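Local coordinates for putative two-component sensor histidine kinase protein (Sinorhizobium meliloti, PDB 3HCY) that probably transfers the phosphoryl group of ATP to a histidine of a protein in sensory signalling, this chain being its GAF domain alone, at residues 23-28 against 35-40. Residues are numbered along the deposited sequence; the frame is centred on the assembly and turned at random.
Sequences RASILL and MRFVAA
Leu-27 lays its CD2 methyl over the centre of the Phe-37 ring, 3.4 Å from the ring centroid, in a CH-pi contact. The two side chains run side by side and point the same way; in each, CG stands anti to the carbonyl carbon (chi1 -50° for Leu-27). Leucine suits the place because its branch gives two methyls to the ring, CD2 over the centre and CD1 near CE1. At the ring edge, in its plane, sits Ser-25 CB, 3.8 Å from Phe-37 CE1, small enough to fit beside it. On the other face, with Ile-26 and Leu-28, the two methyls of Val-38 divide between these neighbours: CG2 meets Ile-26 CG2, while CG1 meets Leu-28 CB at 3.9 Å.

The backbone between these two layers is an antiparallel beta hairpin with a classic bulge, its strand 35-41 at one edge of the GAF-domain sheet within the chain. Val-38 and Ala-39 both face Ile-26: Val-38 N donates to Ile-26 O at 3.0 Å, and Ile-26 N donates almost straight to Ala-39 O (N-H...O 170°). Beyond the bulge, Leu-28 and Arg-36 exchange two backbone bonds, that from Arg-36 N to Leu-28 O being more bent, 135° at the hydrogen.

Farther out, Tyr-47 and Gln-48 of helix 45-50 pack on Phe-37, whereas Tyr-8 of helix 5-19 touches Leu-28, Val-38 and Ala-39. Ser-25 OG hydrogen-bonds Tyr-111 OH on strand 104-112, and the long, charged Arg-36 reaches Asp-30 in a salt bridge through NE.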
loop_
_atom_site.group_PDB
_atom_site.type_symbol
_atom_site.label_atom_id
_atom_site.label_comp_id
_atom_site.label_asym_id
_atom_site.label_seq_id
_atom_site.Cartn_x
_atom_site.Cartn_y
_atom_site.Cartn_z
ATOM N N ARG A 23 16.383 -1.662 -7.279
ATOM C CA ARG A 23 16.207 -0.233 -7.192
ATOM C C ARG A 23 14.744 -0.023 -7.513
ATOM O O ARG A 23 14.119 -0.913 -8.111
ATOM C CB ARG A 23 17.056 0.538 -8.220
ATOM C CG ARG A 23 18.328 -0.115 -8.744
ATOM C CD ARG A 23 18.840 0.635 -9.950
ATOM N NE ARG A 23 20.001 0.024 -10.592
ATOM C CZ ARG A 23 21.139 0.671 -10.887
ATOM N NH1 ARG A 23 21.285 1.969 -10.599
ATOM N NH2 ARG A 23 22.157 0.024 -11.487
ATOM N N ALA A 24 14.213 1.131 -7.112
ATOM C CA ALA A 24 12.838 1.499 -7.346
ATOM C C ALA A 24 12.644 3.071 -7.418
ATOM O O ALA A 24 13.497 3.864 -6.958
ATOM C CB ALA A 24 11.962 0.871 -6.286
ATOM N N SER A 25 11.529 3.520 -8.018
ATOM C CA SER A 25 11.251 4.958 -8.096
ATOM C C SER A 25 9.766 5.268 -8.193
ATOM O O SER A 25 8.968 4.383 -8.552
ATOM C CB SER A 25 11.911 5.498 -9.336
ATOM O OG SER A 25 11.435 4.793 -10.490
ATOM N N ILE A 26 9.401 6.525 -7.909
ATOM C CA ILE A 26 8.020 7.005 -8.157
ATOM C C ILE A 26 8.103 8.245 -9.031
ATOM O O ILE A 26 8.938 9.122 -8.776
ATOM C CB ILE A 26 7.227 7.345 -6.841
ATOM C CG1 ILE A 26 7.251 6.128 -5.869
ATOM C CG2 ILE A 26 5.797 7.811 -7.184
ATOM C CD1 ILE A 26 7.109 6.378 -4.342
ATOM N N LEU A 27 7.260 8.318 -10.064
ATOM C CA LEU A 27 7.227 9.500 -10.904
ATOM C C LEU A 27 5.770 9.950 -11.039
ATOM O O LEU A 27 4.832 9.147 -11.088
ATOM C CB LEU A 27 7.891 9.247 -12.293
ATOM C CG LEU A 27 9.302 8.601 -12.416
ATOM C CD1 LEU A 27 9.315 7.092 -11.989
ATOM C CD2 LEU A 27 9.948 8.716 -13.788
ATOM N N LEU A 28 5.597 11.254 -11.151
ATOM C CA LEU A 28 4.267 11.850 -11.268
ATOM C C LEU A 28 4.235 12.879 -12.414
ATOM O O LEU A 28 5.262 13.446 -12.775
ATOM C CB LEU A 28 3.880 12.519 -9.912
ATOM C CG LEU A 28 3.506 11.564 -8.758
ATOM C CD1 LEU A 28 3.043 12.342 -7.596
ATOM C CD2 LEU A 28 2.435 10.593 -9.193
ATOM N N MET A 35 6.464 13.579 -17.150
ATOM C CA MET A 35 6.684 12.710 -15.949
ATOM C C MET A 35 7.949 13.073 -15.246
ATOM O O MET A 35 8.944 13.339 -15.884
ATOM C CB MET A 35 6.762 11.236 -16.339
ATOM C CG MET A 35 5.383 10.615 -16.575
ATOM S SD MET A 35 4.842 9.358 -15.421
ATOM C CE MET A 35 5.191 10.265 -13.966
ATOM N N ARG A 36 7.917 13.037 -13.931
ATOM C CA ARG A 36 9.002 13.523 -13.085
ATOM C C ARG A 36 9.204 12.667 -11.837
ATOM O O ARG A 36 8.267 12.470 -11.058
ATOM C CB ARG A 36 8.666 14.927 -12.584
ATOM C CG ARG A 36 8.576 15.919 -13.665
ATOM C CD ARG A 36 9.222 17.250 -13.318
ATOM N NE ARG A 36 9.452 18.030 -14.550
ATOM C CZ ARG A 36 10.455 17.829 -15.398
ATOM N NH1 ARG A 36 11.321 16.883 -15.149
ATOM N NH2 ARG A 36 10.603 18.569 -16.494
ATOM N N PHE A 37 10.429 12.224 -11.607
ATOM C CA PHE A 37 10.775 11.587 -10.330
ATOM C C PHE A 37 10.356 12.476 -9.179
ATOM O O PHE A 37 10.452 13.658 -9.350
ATOM C CB PHE A 37 12.269 11.272 -10.276
ATOM C CG PHE A 37 12.681 10.271 -11.332
ATOM C CD1 PHE A 37 12.674 8.906 -11.050
ATOM C CD2 PHE A 37 12.980 10.682 -12.608
ATOM C CE1 PHE A 37 13.015 7.967 -12.016
ATOM C CE2 PHE A 37 13.311 9.776 -13.582
ATOM C CZ PHE A 37 13.335 8.400 -13.297
ATOM N N VAL A 38 9.764 11.886 -8.123
ATOM C CA VAL A 38 9.453 12.505 -6.844
ATOM C C VAL A 38 10.115 11.715 -5.706
ATOM O O VAL A 38 10.173 12.160 -4.545
ATOM C CB VAL A 38 7.920 12.520 -6.579
ATOM C CG1 VAL A 38 7.112 12.939 -7.862
ATOM C CG2 VAL A 38 7.431 11.161 -6.029
ATOM N N ALA A 39 10.628 10.525 -6.027
ATOM C CA ALA A 39 11.345 9.709 -5.033
ATOM C C ALA A 39 12.017 8.541 -5.692
ATOM O O ALA A 39 11.539 8.089 -6.754
ATOM C CB ALA A 39 10.370 9.191 -3.916
ATOM N N ALA A 40 13.090 8.028 -5.065
ATOM C CA ALA A 40 13.870 6.955 -5.694
ATOM C C ALA A 40 14.915 6.334 -4.810
ATOM O O ALA A 40 15.427 6.975 -3.918
ATOM C CB ALA A 40 14.520 7.470 -6.997
#